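Local atomic coordinates of orotidine 5'-phosphate decarboxylase (Streptomyces avermitilis, PDB entry 3V75), a protein that probably catalyses the decarboxylation of orotidine 5'-phosphate to UMP, the last step of de novo UMP biosynthesis. Residues D59-V72 against F89-T103. Numbering follows the deposited sequence.
Sequences DDVAGLERFSRTVV and FERFGSRGVAVLEKT
Leu64 fills the middle of this contact: its CD2 methyl lies 3.8 Å from CA of Gly96, with the rings of Phe89 and Phe92 and the CB of Val99 also against the isobutyl group, and CD1 sits over one face of Phe89. The methyl packs directly on the backbone of Gly96, which offers no side chain of its own. Val99 then enters as a knob among Val61, Leu64, Glu65 and Ser68, its CG1 3.8 Å from Glu65 CA. Farther along, Ser68 and Thr103 face each other with their hydroxyls turned back to their own helices: Ser68 OG donates to Leu64 O and Thr103 OG1 to Val99 O, which satisfies both at a buried seam. There Ser68 CB packs 3.4 Å from Thr103 OG1.

At the N-terminal end, Phe92 lays one face over the Asp60-Val61 peptide and has CG of Arg91 on the opposite face. The extended Arg91 chain brings NH1 and NH2 end-on to a single oxygen, Asp59 OD1, at 2.8 and 3.0 Å. Carboxylate and guanidinium are only 16° from coplanar. Pro47 O and Glu132 of the second subunit also bind this guanidinium, tying the bridge to the dimer interface.

The outer side is looser. Arg95, bent at chi3, rests a guanidinium face on Val61 CG1, while Lys102, bent at its last two torsions, reaches Glu65 OE2 with NZ at 3.1 Å, on the anti side and 20° out of the carboxylate plane; both basic side chains are solvent-exposed.

The axes of 61-72 and 93-103 run 11° from parallel, 9.8 Å apart at closest approach, as expected of successive outer helices of a TIM barrel, here joined through strand 81-84 in the (beta/alpha)8 fold of the OMP decarboxylase family.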
# COMPACT_ATOMS: atom_id res chain seq x y z
N ASP A 59 -10.63 -20.34 -8.69
CA ASP A 59 -10.15 -19.00 -8.41
C ASP A 59 -11.17 -18.26 -7.58
O ASP A 59 -11.90 -17.38 -8.08
CB ASP A 59 -9.89 -18.25 -9.72
CG ASP A 59 -9.35 -16.87 -9.48
OD1 ASP A 59 -8.47 -16.69 -8.60
OD2 ASP A 59 -9.79 -15.98 -10.23
N ASP A 60 -11.31 -18.67 -6.34
CA ASP A 60 -12.31 -18.07 -5.47
C ASP A 60 -11.87 -18.23 -4.04
O ASP A 60 -10.79 -18.78 -3.79
CB ASP A 60 -13.72 -18.62 -5.69
CG ASP A 60 -13.82 -20.13 -5.52
OD1 ASP A 60 -12.95 -20.75 -4.84
OD2 ASP A 60 -14.79 -20.73 -6.07
N VAL A 61 -12.70 -17.74 -3.12
CA VAL A 61 -12.35 -17.73 -1.70
C VAL A 61 -12.10 -19.15 -1.18
O VAL A 61 -11.16 -19.37 -0.39
CB VAL A 61 -13.48 -17.07 -0.83
CG1 VAL A 61 -13.29 -17.40 0.65
CG2 VAL A 61 -13.43 -15.60 -1.00
N ALA A 62 -12.93 -20.10 -1.59
CA ALA A 62 -12.73 -21.50 -1.15
C ALA A 62 -11.37 -22.05 -1.63
O ALA A 62 -10.68 -22.75 -0.87
CB ALA A 62 -13.88 -22.39 -1.64
N GLY A 63 -10.97 -21.72 -2.87
CA GLY A 63 -9.68 -22.13 -3.40
C GLY A 63 -8.53 -21.46 -2.66
O GLY A 63 -7.54 -22.11 -2.26
N LEU A 64 -8.67 -20.15 -2.47
CA LEU A 64 -7.72 -19.36 -1.67
C LEU A 64 -7.48 -19.99 -0.31
O LEU A 64 -6.33 -20.14 0.16
CB LEU A 64 -8.31 -17.96 -1.45
CG LEU A 64 -7.49 -17.01 -0.58
CD1 LEU A 64 -6.46 -16.35 -1.47
CD2 LEU A 64 -8.41 -15.91 -0.01
N GLU A 65 -8.57 -20.35 0.33
CA GLU A 65 -8.52 -20.91 1.66
C GLU A 65 -7.85 -22.30 1.69
O GLU A 65 -7.04 -22.60 2.57
CB GLU A 65 -9.92 -20.98 2.22
CG GLU A 65 -10.03 -21.57 3.58
CD GLU A 65 -11.50 -21.60 4.05
OE1 GLU A 65 -12.40 -22.01 3.25
OE2 GLU A 65 -11.77 -21.24 5.23
N ARG A 66 -8.19 -23.16 0.72
CA ARG A 66 -7.59 -24.50 0.69
C ARG A 66 -6.08 -24.43 0.43
O ARG A 66 -5.28 -25.15 1.05
CB ARG A 66 -8.27 -25.33 -0.40
CG ARG A 66 -7.72 -26.75 -0.51
CD ARG A 66 -8.01 -27.52 0.78
NE ARG A 66 -6.84 -27.59 1.69
CZ ARG A 66 -6.83 -28.27 2.85
NH1 ARG A 66 -7.93 -28.92 3.23
NH2 ARG A 66 -5.73 -28.36 3.60
N PHE A 67 -5.69 -23.55 -0.49
CA PHE A 67 -4.28 -23.33 -0.81
C PHE A 67 -3.53 -22.89 0.45
O PHE A 67 -2.48 -23.46 0.82
CB PHE A 67 -4.19 -22.23 -1.87
CG PHE A 67 -2.79 -21.86 -2.28
CD1 PHE A 67 -2.06 -20.93 -1.55
CD2 PHE A 67 -2.22 -22.40 -3.43
CE1 PHE A 67 -0.78 -20.57 -1.94
CE2 PHE A 67 -0.92 -22.03 -3.85
CZ PHE A 67 -0.20 -21.11 -3.09
N SER A 68 -4.04 -21.85 1.09
CA SER A 68 -3.36 -21.26 2.24
C SER A 68 -3.25 -22.26 3.40
O SER A 68 -2.18 -22.40 4.04
CB SER A 68 -4.13 -20.00 2.66
OG SER A 68 -4.07 -19.05 1.60
N ARG A 69 -4.32 -22.99 3.65
CA ARG A 69 -4.32 -23.98 4.70
C ARG A 69 -3.27 -25.06 4.43
O ARG A 69 -2.56 -25.48 5.35
CB ARG A 69 -5.72 -24.59 4.82
CG ARG A 69 -5.78 -25.67 5.83
CD ARG A 69 -7.23 -26.15 6.01
NE ARG A 69 -7.18 -27.36 6.81
CZ ARG A 69 -8.26 -27.96 7.30
NH1 ARG A 69 -9.46 -27.43 7.04
NH2 ARG A 69 -8.11 -29.08 8.03
N THR A 70 -3.19 -25.53 3.19
CA THR A 70 -2.26 -26.59 2.86
C THR A 70 -0.82 -26.11 3.00
O THR A 70 0.04 -26.86 3.49
CB THR A 70 -2.50 -27.08 1.42
OG1 THR A 70 -3.75 -27.78 1.41
CG2 THR A 70 -1.37 -28.00 0.94
N VAL A 71 -0.55 -24.87 2.58
CA VAL A 71 0.81 -24.34 2.69
C VAL A 71 1.25 -24.34 4.13
O VAL A 71 2.35 -24.81 4.44
CB VAL A 71 0.98 -22.94 2.05
CG1 VAL A 71 2.39 -22.38 2.36
CG2 VAL A 71 0.74 -23.03 0.52
N VAL A 72 0.40 -23.84 5.04
CA VAL A 72 0.83 -23.80 6.44
C VAL A 72 0.87 -25.18 7.08
O VAL A 72 1.77 -25.46 7.89
CB VAL A 72 -0.06 -22.84 7.25
CG1 VAL A 72 0.37 -22.85 8.70
CG2 VAL A 72 0.05 -21.42 6.64
N PHE A 89 -5.05 -11.95 -1.38
CA PHE A 89 -6.16 -12.15 -0.45
C PHE A 89 -7.17 -10.99 -0.62
O PHE A 89 -8.38 -11.20 -0.63
CB PHE A 89 -5.60 -12.20 0.99
CG PHE A 89 -4.70 -13.37 1.24
CD1 PHE A 89 -5.20 -14.53 1.84
CD2 PHE A 89 -3.37 -13.32 0.85
CE1 PHE A 89 -4.38 -15.64 2.07
CE2 PHE A 89 -2.52 -14.42 1.08
CZ PHE A 89 -3.04 -15.60 1.69
N GLU A 90 -6.65 -9.76 -0.75
CA GLU A 90 -7.52 -8.57 -0.80
C GLU A 90 -8.44 -8.60 -2.00
O GLU A 90 -9.51 -7.98 -1.98
CB GLU A 90 -6.67 -7.30 -0.88
CG GLU A 90 -5.87 -7.01 0.35
CD GLU A 90 -5.12 -5.71 0.22
OE1 GLU A 90 -5.66 -4.74 -0.37
OE2 GLU A 90 -3.95 -5.64 0.68
N ARG A 91 -8.01 -9.28 -3.07
CA ARG A 91 -8.84 -9.34 -4.28
C ARG A 91 -10.19 -10.01 -4.02
O ARG A 91 -11.13 -9.82 -4.79
CB ARG A 91 -8.08 -10.03 -5.45
CG ARG A 91 -7.85 -11.50 -5.22
CD ARG A 91 -6.75 -12.00 -6.16
NE ARG A 91 -6.44 -13.43 -5.98
CZ ARG A 91 -6.97 -14.39 -6.73
NH1 ARG A 91 -7.84 -14.09 -7.69
NH2 ARG A 91 -6.63 -15.67 -6.50
N PHE A 92 -10.28 -10.77 -2.92
CA PHE A 92 -11.56 -11.36 -2.51
C PHE A 92 -12.27 -10.56 -1.40
O PHE A 92 -13.24 -11.04 -0.82
CB PHE A 92 -11.39 -12.84 -2.11
CG PHE A 92 -10.91 -13.71 -3.24
CD1 PHE A 92 -11.67 -13.84 -4.41
CD2 PHE A 92 -9.66 -14.32 -3.17
CE1 PHE A 92 -11.20 -14.63 -5.48
CE2 PHE A 92 -9.19 -15.12 -4.25
CZ PHE A 92 -9.96 -15.26 -5.37
N GLY A 93 -11.82 -9.34 -1.14
CA GLY A 93 -12.46 -8.48 -0.14
C GLY A 93 -12.30 -9.02 1.28
O GLY A 93 -11.31 -9.72 1.62
N SER A 94 -13.28 -8.70 2.12
CA SER A 94 -13.20 -9.05 3.53
C SER A 94 -13.08 -10.56 3.76
O SER A 94 -12.38 -10.98 4.67
CB SER A 94 -14.42 -8.50 4.29
OG SER A 94 -15.62 -9.00 3.73
N ARG A 95 -13.75 -11.35 2.93
CA ARG A 95 -13.65 -12.80 3.09
C ARG A 95 -12.23 -13.31 2.78
O ARG A 95 -11.76 -14.27 3.43
CB ARG A 95 -14.66 -13.49 2.18
CG ARG A 95 -16.12 -13.25 2.65
CD ARG A 95 -17.12 -13.94 1.70
NE ARG A 95 -17.01 -15.40 1.82
CZ ARG A 95 -17.15 -16.25 0.80
NH1 ARG A 95 -17.42 -15.79 -0.45
NH2 ARG A 95 -17.03 -17.57 1.02
N GLY A 96 -11.55 -12.68 1.84
CA GLY A 96 -10.15 -13.00 1.60
C GLY A 96 -9.25 -12.58 2.75
O GLY A 96 -8.32 -13.28 3.15
N VAL A 97 -9.51 -11.39 3.29
CA VAL A 97 -8.75 -10.93 4.46
C VAL A 97 -8.96 -11.84 5.67
O VAL A 97 -8.02 -12.07 6.46
CB VAL A 97 -9.04 -9.42 4.76
CG1 VAL A 97 -8.26 -8.94 6.02
CG2 VAL A 97 -8.68 -8.55 3.53
N ALA A 98 -10.17 -12.39 5.82
CA ALA A 98 -10.44 -13.34 6.90
C ALA A 98 -9.57 -14.60 6.75
O ALA A 98 -9.01 -15.12 7.73
CB ALA A 98 -11.94 -13.69 6.94
N VAL A 99 -9.43 -15.10 5.51
CA VAL A 99 -8.51 -16.25 5.28
C VAL A 99 -7.08 -15.84 5.64
O VAL A 99 -6.35 -16.62 6.24
CB VAL A 99 -8.57 -16.71 3.82
CG1 VAL A 99 -7.48 -17.76 3.56
CG2 VAL A 99 -9.97 -17.29 3.52
N LEU A 100 -6.69 -14.61 5.27
CA LEU A 100 -5.36 -14.13 5.60
C LEU A 100 -5.11 -14.09 7.11
O LEU A 100 -4.05 -14.51 7.59
CB LEU A 100 -5.11 -12.74 4.99
CG LEU A 100 -3.75 -12.10 5.22
CD1 LEU A 100 -2.61 -12.97 4.71
CD2 LEU A 100 -3.77 -10.74 4.51
N GLU A 101 -6.12 -13.63 7.86
CA GLU A 101 -6.00 -13.61 9.32
C GLU A 101 -5.70 -14.99 9.87
O GLU A 101 -4.80 -15.16 10.71
CB GLU A 101 -7.31 -13.08 9.94
CG GLU A 101 -7.49 -11.58 9.73
CD GLU A 101 -8.88 -11.09 10.07
OE1 GLU A 101 -9.87 -11.86 9.99
OE2 GLU A 101 -8.98 -9.87 10.41
N LYS A 102 -6.47 -15.97 9.41
CA LYS A 102 -6.33 -17.34 9.94
C LYS A 102 -4.98 -17.93 9.56
O LYS A 102 -4.34 -18.63 10.34
CB LYS A 102 -7.42 -18.25 9.40
CG LYS A 102 -8.79 -17.94 9.84
CD LYS A 102 -9.75 -19.08 9.38
CE LYS A 102 -9.23 -19.80 8.10
NZ LYS A 102 -9.96 -19.29 6.82
N THR A 103 -4.57 -17.66 8.33
CA THR A 103 -3.33 -18.19 7.79
C THR A 103 -2.14 -17.68 8.60
O THR A 103 -1.26 -18.46 8.98
CB THR A 103 -3.20 -17.77 6.29
OG1 THR A 103 -4.31 -18.31 5.56
CG2 THR A 103 -1.89 -18.28 5.66